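Local coordinates for periplasmic solute binding protein (Pectobacterium atrosepticum, PDB 4RY1), which probably binds a sugar or related solute in the periplasm and delivers it to an ABC-type importer, at residues A3-S8 and P31-K36; N13-A18 and L321-P326; T19-N24 and V316-L321; N24-A29 and A303-F308; L111-T116 and S288-S293. All blocks are in the same frame, centred on the assembly; numbering follows the deposited sequence. Where two conformers were deposited one is given.

From the N terminus, strand 3-10, helix 13-29 and strand 33-40 form a beta-alpha-beta unit whose two strands contact 1 pairs, closing a short loop around the helix. That helix then meets three segments from far along the chain: its start in contact 2 (321-326), its middle in contact 3 (316-321) and its end in contact 4 (303-308). These three close long loops, contact 4 within contact 3 and contact 3 within contact 2, and all three cross contact 1. Innermost lies contact 5, where 111-116 pairs with 288-293 in the same mixed sheet. Met306 of contact 4 packs on Phe290 and Ile292 of contact 5, joining helix layer to sheet.

Contact 1 of 5, residues A3-S8 and P31-K36; sequences AEIRIS and PTITVK
Glu4 holds CG anti to its backbone N (chi1 -176°) and continues extended, which carries its carboxylate across Thr34 and toward Lys36. Lys36 has CG beside its own N (chi1 -62°) and bends at CD, so that its aliphatic chain passes obliquely by the acid: CG lies 3.6 Å from Glu4 OE1. The charged ends stay apart, with Lys36 NZ 4.9 Å from Glu4 OE2, and the meeting is mainly one of methylenes and carboxylate. On the same face Thr34 CG2 rests 3.7 Å from Glu4 CG. Arg6, also on this face, sets its CG against Lys36 CB, but its guanidinium is engaged beyond the pair by a salt bridge to Glu38.

On the face bearing Ile5 and Val35 the contacts are apolar. The closest is Ile7 CG2 to Val35 CG1 at 3.7 Å, while Ile5 CG1 approaches Val35 CG2 more loosely. Helix 13-29 covers this side through Phe26 and Ile23, and Leu305 packs on Ile5 and Ile7.

Five backbone bonds join the strands, from Ala3 N to Thr32 O through to Ile7 N to Lys36 O. The straightest runs from Ile5 N to Thr34 O, 2.9 Å at 171°. This parallel pairing around an intervening helix is the beta-alpha-beta unit that opens the alpha/beta lobe of a periplasmic binding protein.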
# COMPACT_ATOMS: atom_id res chain seq x y z
N ALA A 3 -10.67 -30.29 14.76
CA ALA A 3 -9.86 -29.19 15.31
C ALA A 3 -10.29 -27.86 14.69
O ALA A 3 -10.56 -27.81 13.52
CB ALA A 3 -8.39 -29.41 15.05
N GLU A 4 -10.29 -26.79 15.47
CA GLU A 4 -10.86 -25.51 15.03
C GLU A 4 -9.81 -24.38 15.00
O GLU A 4 -9.10 -24.13 15.98
CB GLU A 4 -12.05 -25.10 15.92
CG GLU A 4 -12.77 -23.83 15.49
CD GLU A 4 -13.92 -23.48 16.42
OE1 GLU A 4 -13.99 -22.33 16.89
OE2 GLU A 4 -14.75 -24.37 16.68
N ILE A 5 -9.74 -23.71 13.85
CA ILE A 5 -8.91 -22.53 13.66
C ILE A 5 -9.73 -21.35 13.15
O ILE A 5 -10.67 -21.49 12.36
CB ILE A 5 -7.68 -22.77 12.77
CG1 ILE A 5 -8.07 -23.18 11.38
CG2 ILE A 5 -6.80 -23.87 13.39
CD1 ILE A 5 -6.90 -23.22 10.42
N ARG A 6 -9.36 -20.18 13.62
CA ARG A 6 -10.02 -18.92 13.27
C ARG A 6 -9.09 -18.12 12.36
O ARG A 6 -7.87 -18.15 12.53
CB ARG A 6 -10.27 -18.10 14.53
CG ARG A 6 -11.26 -18.73 15.49
CD ARG A 6 -11.13 -18.12 16.86
NE ARG A 6 -11.27 -16.67 16.78
CZ ARG A 6 -10.70 -15.81 17.61
NH1 ARG A 6 -9.95 -16.23 18.63
NH2 ARG A 6 -10.86 -14.51 17.41
N ILE A 7 -9.67 -17.47 11.36
CA ILE A 7 -8.90 -16.62 10.41
C ILE A 7 -9.62 -15.29 10.20
O ILE A 7 -10.82 -15.27 9.94
CB ILE A 7 -8.63 -17.33 9.05
CG1 ILE A 7 -7.89 -16.40 8.10
CG2 ILE A 7 -9.90 -17.86 8.44
CD1 ILE A 7 -7.32 -17.11 6.88
N SER A 8 -8.88 -14.20 10.37
CA SER A 8 -9.38 -12.87 10.07
C SER A 8 -8.71 -12.20 8.89
O SER A 8 -7.52 -12.39 8.61
CB SER A 8 -9.28 -11.94 11.29
OG SER A 8 -7.93 -11.62 11.66
N PRO A 31 -10.89 -32.57 5.85
CA PRO A 31 -12.26 -32.67 6.38
C PRO A 31 -12.37 -32.75 7.91
O PRO A 31 -13.49 -32.74 8.44
CB PRO A 31 -12.81 -33.93 5.69
CG PRO A 31 -11.62 -34.69 5.26
CD PRO A 31 -10.56 -33.70 4.96
N THR A 32 -11.25 -32.83 8.61
CA THR A 32 -11.29 -32.83 10.08
C THR A 32 -10.95 -31.49 10.71
O THR A 32 -10.94 -31.35 11.94
CB THR A 32 -10.39 -33.90 10.69
OG1 THR A 32 -9.02 -33.62 10.39
CG2 THR A 32 -10.78 -35.27 10.18
N ILE A 33 -10.73 -30.48 9.86
CA ILE A 33 -10.39 -29.15 10.37
C ILE A 33 -11.55 -28.16 10.16
O ILE A 33 -12.04 -27.99 9.05
CB ILE A 33 -9.10 -28.59 9.72
CG1 ILE A 33 -7.91 -29.54 9.93
CG2 ILE A 33 -8.78 -27.23 10.34
CD1 ILE A 33 -6.62 -29.15 9.22
N THR A 34 -11.98 -27.54 11.25
CA THR A 34 -13.03 -26.51 11.25
C THR A 34 -12.34 -25.16 11.08
O THR A 34 -11.40 -24.87 11.80
CB THR A 34 -13.84 -26.54 12.58
OG1 THR A 34 -14.65 -27.72 12.62
CG2 THR A 34 -14.75 -25.32 12.71
N VAL A 35 -12.83 -24.35 10.15
CA VAL A 35 -12.28 -22.99 9.94
C VAL A 35 -13.38 -21.98 10.21
O VAL A 35 -14.45 -22.03 9.59
CB VAL A 35 -11.72 -22.75 8.52
CG1 VAL A 35 -11.18 -21.34 8.41
CG2 VAL A 35 -10.64 -23.77 8.21
N LYS A 36 -13.13 -21.09 11.15
CA LYS A 36 -14.04 -20.01 11.47
C LYS A 36 -13.56 -18.72 10.86
O LYS A 36 -12.52 -18.19 11.22
CB LYS A 36 -14.15 -19.85 12.96
CG LYS A 36 -14.71 -21.09 13.61
CD LYS A 36 -16.20 -20.96 13.85
CE LYS A 36 -16.80 -22.31 14.19
NZ LYS A 36 -17.71 -22.80 13.11

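Contact 2 of 5, residues N13-A18 and L321-P326; sequences NQRHEA and LQNGMP. With ACT (acetate ion), chain F.
Arg15 and Gln322 carry the polar part of this contact. The guanidinium donates NE to the backbone O of Gln322 at 3.0 Å, with an N-H...O angle of 161°. That oxygen lies practically in the guanidinium plane, whereas NE sits above the plane of the carbonyl. A weak second bond comes from Arg15 NH2 to the same oxygen, at 3.3 Å, so one acceptor is held by two donors of a single group. The reach depends on the torsions: Arg15 CG is anti to the backbone N (chi1 178°) and the chain bends only where NE leaves CD.

The bonds to an acetate lie at the far end of the guanidinium. This ion, probably from the crystallisation liquor, takes a bond from Arg15 NH2 to OXT at 3.0 Å that is almost straight (176°), and another from Arg15 NH1 to its second oxygen, O, at 3.1 Å. NH1 is also bonded to the backbone O of Trp10.

Van der Waals contact completes the interface alongside the helix. Gln322 CG rests 3.8 Å from Ala18 CB, and its OE1 lies 3.4 Å from Gln14 CB. A type I turn from Leu321 to Gly324 presents Gln322 to helix 13-29 in this way. Tyr254 of helix 253-257 also touches the Gln322 side chain.

Chemically, the Gln322 carbonyl probably helps to stabilise the guanidinium charge of Arg15 close to the like charge of Arg63, and in the crystal the acetate adds a negative charge.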
# COMPACT_ATOMS: atom_id res chain seq x y z
N ASN A 13 -16.21 -7.23 -0.89
CA ASN A 13 -17.00 -8.45 -1.03
C ASN A 13 -16.39 -9.43 -2.04
O ASN A 13 -16.60 -10.63 -1.92
CB ASN A 13 -18.44 -8.10 -1.38
CG ASN A 13 -19.15 -7.46 -0.23
OD1 ASN A 13 -18.87 -7.76 0.92
ND2 ASN A 13 -20.13 -6.63 -0.53
N GLN A 14 -15.67 -8.93 -3.03
CA GLN A 14 -15.01 -9.85 -4.00
C GLN A 14 -13.90 -10.62 -3.31
O GLN A 14 -13.78 -11.81 -3.49
CB GLN A 14 -14.51 -9.13 -5.24
CG GLN A 14 -15.65 -8.52 -6.03
CD GLN A 14 -16.34 -9.50 -6.94
OE1 GLN A 14 -15.98 -10.69 -7.01
NE2 GLN A 14 -17.33 -9.01 -7.66
N ARG A 15 -13.10 -9.95 -2.49
CA ARG A 15 -12.09 -10.65 -1.71
C ARG A 15 -12.75 -11.60 -0.71
O ARG A 15 -12.25 -12.70 -0.49
CB ARG A 15 -11.13 -9.65 -1.01
CG ARG A 15 -10.09 -10.35 -0.15
CD ARG A 15 -9.17 -9.40 0.56
NE ARG A 15 -8.35 -8.61 -0.34
CZ ARG A 15 -7.83 -7.42 -0.06
NH1 ARG A 15 -8.03 -6.86 1.13
NH2 ARG A 15 -7.06 -6.79 -0.95
N HIS A 16 -13.85 -11.17 -0.09
CA HIS A 16 -14.51 -12.04 0.88
C HIS A 16 -14.97 -13.35 0.24
O HIS A 16 -14.74 -14.43 0.79
CB HIS A 16 -15.70 -11.36 1.55
CG HIS A 16 -15.36 -10.18 2.37
ND1 HIS A 16 -14.14 -10.00 2.98
CD2 HIS A 16 -16.09 -9.09 2.68
CE1 HIS A 16 -14.13 -8.86 3.64
NE2 HIS A 16 -15.31 -8.29 3.47
N GLU A 17 -15.63 -13.25 -0.91
CA GLU A 17 -16.11 -14.46 -1.58
C GLU A 17 -14.95 -15.41 -1.91
O GLU A 17 -15.02 -16.61 -1.71
CB GLU A 17 -16.89 -14.12 -2.85
CG GLU A 17 -17.44 -15.37 -3.55
CD GLU A 17 -17.94 -15.10 -4.95
OE1 GLU A 17 -18.31 -13.95 -5.29
OE2 GLU A 17 -17.94 -16.05 -5.77
N ALA A 18 -13.90 -14.84 -2.45
CA ALA A 18 -12.78 -15.64 -2.91
C ALA A 18 -12.08 -16.30 -1.74
O ALA A 18 -11.61 -17.43 -1.83
CB ALA A 18 -11.82 -14.76 -3.69
N LEU A 321 -6.50 -13.05 -8.14
CA LEU A 321 -5.75 -11.80 -7.92
C LEU A 321 -6.38 -10.90 -6.84
O LEU A 321 -6.01 -9.74 -6.74
CB LEU A 321 -5.63 -11.02 -9.23
CG LEU A 321 -4.78 -11.75 -10.28
CD1 LEU A 321 -4.84 -11.01 -11.61
CD2 LEU A 321 -3.32 -11.84 -9.85
N GLN A 322 -7.24 -11.46 -6.01
CA GLN A 322 -7.95 -10.65 -5.01
C GLN A 322 -7.07 -10.09 -3.89
O GLN A 322 -7.50 -9.16 -3.21
CB GLN A 322 -9.08 -11.47 -4.41
CG GLN A 322 -10.18 -11.78 -5.41
CD GLN A 322 -10.84 -10.54 -5.94
OE1 GLN A 322 -11.13 -9.62 -5.21
NE2 GLN A 322 -11.07 -10.51 -7.25
N ASN A 323 -5.87 -10.65 -3.72
CA ASN A 323 -4.88 -10.13 -2.79
C ASN A 323 -3.63 -9.61 -3.51
O ASN A 323 -2.57 -9.50 -2.91
CB ASN A 323 -4.44 -11.20 -1.79
CG ASN A 323 -5.56 -11.81 -1.01
OD1 ASN A 323 -5.64 -13.07 -0.83
ND2 ASN A 323 -6.39 -10.98 -0.48
N GLY A 324 -3.75 -9.34 -4.80
CA GLY A 324 -2.62 -8.90 -5.60
C GLY A 324 -1.92 -10.05 -6.29
O GLY A 324 -2.40 -11.17 -6.33
N MET A 325 -0.78 -9.73 -6.90
CA MET A 325 -0.01 -10.74 -7.62
C MET A 325 0.69 -11.69 -6.63
O MET A 325 1.50 -11.23 -5.83
CB MET A 325 1.02 -10.07 -8.53
CG MET A 325 0.39 -9.32 -9.69
SD MET A 325 -0.19 -10.29 -11.16
CE MET A 325 1.42 -10.38 -12.06
N PRO A 326 0.39 -13.00 -6.67
CA PRO A 326 0.90 -13.89 -5.61
C PRO A 326 2.40 -13.82 -5.40
O PRO A 326 3.17 -13.80 -6.37
CB PRO A 326 0.53 -15.26 -6.13
CG PRO A 326 -0.76 -15.01 -6.85
CD PRO A 326 -0.61 -13.69 -7.51
C ACT F . -6.98 -3.40 0.12
O ACT F . -7.74 -3.82 1.03
OXT ACT F . -6.02 -4.10 -0.23
CH3 ACT F . -7.20 -2.07 -0.57

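Contact 3 of 5, residues T19-N24 and V316-L321; sequences TLAAIN and VKALGL
Ala318 is the central bump here, its methyl seated between Ala21 and Ala22 on helix 13-29. CB of Ala318 comes 3.6 Å from the backbone N of Ala22 and 3.9 Å from each of the two alanine methyls. With single methyls on both sides, the backbones come close: the CA atoms of Ala22 and Ala318 are 5.1 Å apart.

Leu319 fits into the groove between Thr19 and Ala22, which stand one helical turn apart. Its CG, beside the backbone N and anti to the carbonyl carbon (chi1 -74°), lies 4.0 Å from Ala22 CB, while Leu319 CD2 settles 3.7 Å from Thr19 CA. The same methyl is 3.7 Å from Thr19 OG1, the two side chains meeting at a slant. Met309 of helix 299-310 touches Thr19, Ala22 and Leu319, so a third helix joins the junction. Past Leu319 the helix stops at Gly320, whose positive phi turns the chain toward Leu321.

Methyls and the Leu319 methine do the joining, and the one polar side-chain atom at the interface, Thr19 OG1, is hydrogen-bonded to Arg15 O within its own helix. Cohesion therefore comes from dispersion and burial of apolar surface.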
# COMPACT_ATOMS: atom_id res chain seq x y z
N THR A 19 -11.97 -15.56 -0.61
CA THR A 19 -11.32 -16.13 0.58
C THR A 19 -12.18 -17.28 1.17
O THR A 19 -11.67 -18.34 1.55
CB THR A 19 -11.05 -15.05 1.61
OG1 THR A 19 -10.30 -14.00 1.00
CG2 THR A 19 -10.28 -15.60 2.79
N LEU A 20 -13.48 -17.07 1.20
CA LEU A 20 -14.41 -18.15 1.57
C LEU A 20 -14.28 -19.37 0.63
O LEU A 20 -14.32 -20.54 1.08
CB LEU A 20 -15.86 -17.64 1.66
CG LEU A 20 -16.31 -17.14 3.03
CD1 LEU A 20 -16.36 -18.27 4.04
CD2 LEU A 20 -15.43 -16.03 3.54
N ALA A 21 -14.15 -19.11 -0.67
CA ALA A 21 -13.96 -20.20 -1.66
C ALA A 21 -12.69 -20.98 -1.31
O ALA A 21 -12.66 -22.21 -1.36
CB ALA A 21 -13.84 -19.62 -3.06
N ALA A 22 -11.62 -20.26 -0.97
CA ALA A 22 -10.37 -20.94 -0.59
C ALA A 22 -10.54 -21.78 0.67
O ALA A 22 -10.04 -22.90 0.76
CB ALA A 22 -9.24 -19.94 -0.42
N ILE A 23 -11.25 -21.22 1.64
CA ILE A 23 -11.53 -21.94 2.89
C ILE A 23 -12.34 -23.20 2.64
O ILE A 23 -12.05 -24.26 3.17
CB ILE A 23 -12.20 -21.00 3.92
CG1 ILE A 23 -11.18 -19.96 4.42
CG2 ILE A 23 -12.79 -21.81 5.08
CD1 ILE A 23 -11.82 -18.79 5.14
N ASN A 24 -13.36 -23.08 1.79
CA ASN A 24 -14.16 -24.25 1.47
C ASN A 24 -13.35 -25.35 0.78
O ASN A 24 -13.55 -26.56 1.05
CB ASN A 24 -15.40 -23.88 0.64
CG ASN A 24 -16.46 -23.20 1.49
OD1 ASN A 24 -16.73 -23.61 2.62
ND2 ASN A 24 -17.07 -22.16 0.95
N VAL A 316 -4.98 -21.22 -4.65
CA VAL A 316 -4.50 -20.19 -5.54
C VAL A 316 -5.57 -19.80 -6.57
O VAL A 316 -5.83 -18.62 -6.81
CB VAL A 316 -3.17 -20.62 -6.22
CG1 VAL A 316 -2.83 -19.70 -7.37
CG2 VAL A 316 -2.03 -20.64 -5.21
N LYS A 317 -6.22 -20.80 -7.17
CA LYS A 317 -7.27 -20.50 -8.14
C LYS A 317 -8.47 -19.81 -7.47
O LYS A 317 -9.06 -18.90 -8.02
CB LYS A 317 -7.69 -21.76 -8.86
CG LYS A 317 -6.63 -22.20 -9.86
CD LYS A 317 -7.12 -23.39 -10.67
CE LYS A 317 -7.15 -24.67 -9.87
NZ LYS A 317 -7.64 -25.77 -10.76
N ALA A 318 -8.78 -20.23 -6.24
CA ALA A 318 -9.90 -19.61 -5.54
C ALA A 318 -9.66 -18.13 -5.28
O ALA A 318 -10.55 -17.31 -5.46
CB ALA A 318 -10.17 -20.35 -4.23
N LEU A 319 -8.46 -17.81 -4.83
CA LEU A 319 -8.13 -16.43 -4.47
C LEU A 319 -7.84 -15.54 -5.67
O LEU A 319 -8.02 -14.34 -5.62
CB LEU A 319 -6.95 -16.38 -3.50
CG LEU A 319 -7.33 -16.80 -2.09
CD1 LEU A 319 -6.12 -16.99 -1.19
CD2 LEU A 319 -8.24 -15.75 -1.47
N GLY A 320 -7.37 -16.15 -6.75
CA GLY A 320 -6.99 -15.39 -7.94
C GLY A 320 -6.14 -14.20 -7.58
O GLY A 320 -5.14 -14.32 -6.85
N LEU A 321 -6.50 -13.05 -8.14
CA LEU A 321 -5.75 -11.80 -7.92
C LEU A 321 -6.38 -10.90 -6.84
O LEU A 321 -6.01 -9.74 -6.74
CB LEU A 321 -5.63 -11.02 -9.23
CG LEU A 321 -4.78 -11.75 -10.28
CD1 LEU A 321 -4.84 -11.01 -11.61
CD2 LEU A 321 -3.32 -11.84 -9.85

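Contact 4 of 5, residues N24-A29 and A303-F308; sequences NAFQKA and AMLMNF
Phe26 and Phe308 form the tight centre of this helix crossing, an offset edge-to-face pair with ring centroids 5.6 Å apart and planes at 75°. The edge belongs to Phe26, whose CD1 lies 3.7 Å from Phe308 CG, and the face to Phe308. Phe308 holds CG anti to the backbone N (chi1 -170°), directing it toward helix 13-29, and its ring meets the backbone there: Phe26 CA stands over the centre of the Phe308 ring, 3.8 Å from the centroid in a CH-pi contact, and Phe308 CE1 approaches Phe26 N at 3.4 Å.

Phe26 is packed in turn by Leu305. The methyl CD1 of Leu305 sits over one face, 4.0 Å from the Phe26 centroid and displaced toward the rim, nearest to CG. Farther round the ring, Phe26 CE1 lies 3.6 Å from Leu305 CA, so side chain and backbone of one residue both bear on it.

Toward solvent the fit relaxes. Ala29, which is exposed, brings only its CB to Phe308 CE2 at 4.0 Å. The Met304 side chain likewise brings only CB near Phe26 CE1, although its carbonyl O is closer. The axes of the two segments approach to 10.2 Å and cross at 120°, with the two aromatic rings bridging the gap.

Both helices lie against the parallel strands of the first lobe: Phe26 rests on Ile33 and Val35 of strand 33-40, and Leu305 also packs on Val35. The next residue, Met306, points away from helix 13-29 and meets Phe290 and Ile292 of strand 284-292.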
# COMPACT_ATOMS: atom_id res chain seq x y z
N ASN A 24 -13.36 -23.08 1.79
CA ASN A 24 -14.16 -24.25 1.47
C ASN A 24 -13.35 -25.35 0.78
O ASN A 24 -13.55 -26.56 1.05
CB ASN A 24 -15.40 -23.88 0.64
CG ASN A 24 -16.46 -23.20 1.49
OD1 ASN A 24 -16.73 -23.61 2.62
ND2 ASN A 24 -17.07 -22.16 0.95
N ALA A 25 -12.47 -24.95 -0.14
CA ALA A 25 -11.60 -25.92 -0.82
C ALA A 25 -10.64 -26.55 0.20
O ALA A 25 -10.39 -27.76 0.15
CB ALA A 25 -10.86 -25.24 -1.97
N PHE A 26 -10.13 -25.75 1.13
CA PHE A 26 -9.28 -26.29 2.19
C PHE A 26 -10.00 -27.34 3.02
O PHE A 26 -9.43 -28.39 3.33
CB PHE A 26 -8.77 -25.15 3.08
CG PHE A 26 -7.97 -25.62 4.26
CD1 PHE A 26 -6.65 -26.01 4.14
CD2 PHE A 26 -8.55 -25.69 5.52
CE1 PHE A 26 -5.92 -26.42 5.24
CE2 PHE A 26 -7.83 -26.15 6.60
CZ PHE A 26 -6.51 -26.50 6.47
N GLN A 27 -11.24 -27.04 3.37
CA GLN A 27 -12.05 -27.96 4.18
C GLN A 27 -12.35 -29.27 3.45
O GLN A 27 -12.36 -30.34 4.05
CB GLN A 27 -13.31 -27.25 4.70
CG GLN A 27 -12.94 -26.24 5.80
CD GLN A 27 -14.11 -25.60 6.50
OE1 GLN A 27 -14.22 -25.67 7.72
NE2 GLN A 27 -14.97 -24.99 5.76
N LYS A 28 -12.58 -29.19 2.15
CA LYS A 28 -12.76 -30.39 1.33
C LYS A 28 -11.52 -31.29 1.38
O LYS A 28 -11.64 -32.51 1.50
CB LYS A 28 -13.07 -29.99 -0.12
CG LYS A 28 -13.36 -31.12 -1.07
CD LYS A 28 -13.92 -30.58 -2.38
CE LYS A 28 -14.19 -31.70 -3.37
NZ LYS A 28 -12.99 -32.54 -3.64
N ALA A 29 -10.36 -30.66 1.32
CA ALA A 29 -9.07 -31.37 1.30
C ALA A 29 -8.68 -31.84 2.71
O ALA A 29 -7.88 -32.74 2.85
CB ALA A 29 -7.96 -30.48 0.74
N ALA A 303 -0.79 -23.04 9.67
CA ALA A 303 0.18 -23.04 8.57
C ALA A 303 -0.34 -23.81 7.35
O ALA A 303 -0.09 -23.40 6.20
CB ALA A 303 1.50 -23.62 9.02
N MET A 304 -1.01 -24.94 7.59
CA MET A 304 -1.61 -25.71 6.48
C MET A 304 -2.62 -24.85 5.71
O MET A 304 -2.70 -24.90 4.48
CB MET A 304 -2.27 -27.01 6.97
CG MET A 304 -1.30 -28.06 7.50
SD MET A 304 -2.05 -29.45 8.45
CE MET A 304 -2.97 -30.23 7.09
N LEU A 305 -3.44 -24.08 6.43
CA LEU A 305 -4.41 -23.21 5.76
C LEU A 305 -3.71 -22.13 4.93
O LEU A 305 -4.05 -21.85 3.78
CB LEU A 305 -5.34 -22.57 6.78
CG LEU A 305 -6.36 -21.56 6.26
CD1 LEU A 305 -7.23 -22.12 5.14
CD2 LEU A 305 -7.18 -21.00 7.44
N MET A 306 -2.67 -21.55 5.51
CA MET A 306 -1.89 -20.52 4.82
C MET A 306 -1.24 -21.10 3.55
O MET A 306 -1.33 -20.50 2.46
CB MET A 306 -0.83 -19.92 5.73
CG MET A 306 -1.43 -19.06 6.83
SD MET A 306 -0.28 -18.61 8.23
CE MET A 306 1.13 -17.97 7.30
N ASN A 307 -0.61 -22.26 3.67
CA ASN A 307 -0.01 -22.89 2.51
C ASN A 307 -1.05 -23.20 1.45
O ASN A 307 -0.81 -23.05 0.25
CB ASN A 307 0.73 -24.15 2.89
CG ASN A 307 1.33 -24.83 1.70
OD1 ASN A 307 2.37 -24.40 1.18
ND2 ASN A 307 0.69 -25.89 1.24
N PHE A 308 -2.22 -23.65 1.87
CA PHE A 308 -3.27 -23.98 0.92
C PHE A 308 -3.66 -22.76 0.10
O PHE A 308 -3.80 -22.83 -1.13
CB PHE A 308 -4.47 -24.60 1.64
CG PHE A 308 -5.50 -25.17 0.71
CD1 PHE A 308 -6.50 -24.38 0.18
CD2 PHE A 308 -5.42 -26.50 0.32
CE1 PHE A 308 -7.42 -24.90 -0.69
CE2 PHE A 308 -6.35 -27.03 -0.55
CZ PHE A 308 -7.35 -26.23 -1.05

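Contact 5 of 5, residues L111-T116 and S288-S293; sequences LPISMT and SLFAIS
Leu111 and Phe290 form an antiparallel hydrogen-bonded pair in the mixed sheet of this solute-binding fold, where strand 107-123 runs beside strand 284-292. Each satisfies the other's backbone: Leu111 N donates to Phe290 O at 2.9 Å, and Phe290 N donates to Leu111 O at 3.0 Å. Pro112 has no N-H to give, and it faces Leu289 as a non-hydrogen-bonded pair; its CG lies 3.7 Å from Leu289 CD2, the side chains side by side and pointing the same way.

The third bond is from Ile113 N to Ser288 O, 3.0 Å long and nearly straight at 177°. Ser288 O also receives a CA-H contact from Pro112, and Leu111 O one from Leu289 CA.

At Ile113 the chain turns a corner, and the partners change. The backbone of Ile113 also bonds to that of Ala327. Ser114 OG is bonded to Ser287 OG and to Asn323 O, tying the corner to the turn at 321-324, while Thr116 OG1 is held by Asp250 and Ser251. On the other strand, Leu289 and Ala291 bond through their backbones to Ile64 and Met62 of strand 61-64, so strand 284-292 has a neighbour on each side. The side chain of Ser288 has two positions, which makes its weak bonds to Arg63 and Asp65 doubtful; a glycerol, probably from the crystallisation liquor, lies about 4 Å from it.

With CG1 beside the backbone N (chi1 -61°) and CD1 anti beyond it (chi2 163°), Ile113 lays CD1 over the centre of the Phe290 ring, 3.8 Å from its centroid.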
# COMPACT_ATOMS: atom_id res chain seq x y z
N LEU A 111 3.91 -14.17 6.57
CA LEU A 111 4.24 -14.64 5.24
C LEU A 111 3.61 -13.65 4.23
O LEU A 111 2.38 -13.50 4.18
CB LEU A 111 3.67 -16.03 5.02
CG LEU A 111 3.98 -16.73 3.70
CD1 LEU A 111 5.47 -16.72 3.37
CD2 LEU A 111 3.43 -18.16 3.78
N PRO A 112 4.42 -12.95 3.44
CA PRO A 112 3.82 -12.06 2.46
C PRO A 112 2.87 -12.74 1.51
O PRO A 112 3.21 -13.77 0.93
CB PRO A 112 5.03 -11.48 1.73
CG PRO A 112 6.08 -11.49 2.77
CD PRO A 112 5.88 -12.79 3.48
N ILE A 113 1.69 -12.17 1.36
CA ILE A 113 0.68 -12.72 0.45
C ILE A 113 1.01 -12.36 -0.99
O ILE A 113 0.85 -13.18 -1.91
CB ILE A 113 -0.71 -12.24 0.84
CG1 ILE A 113 -1.04 -12.72 2.26
CG2 ILE A 113 -1.77 -12.73 -0.14
CD1 ILE A 113 -2.19 -11.96 2.91
N SER A 114 1.44 -11.12 -1.16
CA SER A 114 1.92 -10.56 -2.42
C SER A 114 2.83 -9.40 -2.07
O SER A 114 2.70 -8.78 -1.01
CB SER A 114 0.78 -10.09 -3.31
OG SER A 114 0.05 -9.09 -2.69
N MET A 115 3.74 -9.09 -2.99
CA MET A 115 4.49 -7.85 -2.96
C MET A 115 3.70 -6.85 -3.78
O MET A 115 2.96 -7.22 -4.69
CB MET A 115 5.92 -8.07 -3.48
CG MET A 115 6.78 -8.97 -2.58
SD MET A 115 7.01 -8.48 -0.81
CE MET A 115 8.02 -7.03 -1.12
N THR A 116 3.89 -5.58 -3.47
CA THR A 116 3.23 -4.49 -4.19
C THR A 116 4.13 -3.26 -4.22
O THR A 116 5.04 -3.11 -3.39
CB THR A 116 1.85 -4.17 -3.55
OG1 THR A 116 1.11 -3.31 -4.41
CG2 THR A 116 1.97 -3.51 -2.20
N SER A 288 0.33 -7.28 2.24
CA SER A 288 -0.20 -7.80 3.50
C SER A 288 0.53 -9.11 3.76
O SER A 288 1.17 -9.67 2.86
CB SER A 288 -1.71 -8.04 3.45
OG SER A 288 -2.44 -6.85 3.80
N LEU A 289 0.40 -9.58 5.00
CA LEU A 289 1.02 -10.82 5.46
C LEU A 289 -0.06 -11.65 6.10
O LEU A 289 -1.03 -11.10 6.60
CB LEU A 289 2.08 -10.57 6.56
CG LEU A 289 3.07 -9.42 6.39
CD1 LEU A 289 3.90 -9.21 7.66
CD2 LEU A 289 3.99 -9.74 5.28
N PHE A 290 0.13 -12.97 6.13
CA PHE A 290 -0.59 -13.82 7.07
C PHE A 290 0.35 -14.17 8.22
O PHE A 290 1.47 -14.64 7.99
CB PHE A 290 -1.10 -15.11 6.45
CG PHE A 290 -2.37 -14.96 5.65
CD1 PHE A 290 -3.51 -14.37 6.19
CD2 PHE A 290 -2.45 -15.47 4.36
CE1 PHE A 290 -4.68 -14.25 5.43
CE2 PHE A 290 -3.61 -15.36 3.63
CZ PHE A 290 -4.72 -14.74 4.15
N ALA A 291 -0.13 -13.93 9.44
CA ALA A 291 0.59 -14.26 10.68
C ALA A 291 -0.22 -15.27 11.48
O ALA A 291 -1.43 -15.31 11.40
CB ALA A 291 0.78 -12.99 11.51
N ILE A 292 0.49 -16.09 12.24
CA ILE A 292 -0.09 -17.06 13.18
C ILE A 292 0.02 -16.51 14.62
O ILE A 292 1.05 -15.97 15.00
CB ILE A 292 0.58 -18.43 13.07
CG1 ILE A 292 0.38 -19.01 11.67
CG2 ILE A 292 0.07 -19.40 14.13
CD1 ILE A 292 1.11 -20.32 11.40
N SER A 293 -1.05 -16.68 15.38
CA SER A 293 -1.10 -16.24 16.77
C SER A 293 0.01 -16.88 17.57
O SER A 293 0.23 -18.07 17.45
CB SER A 293 -2.42 -16.62 17.43
OG SER A 293 -2.34 -16.42 18.84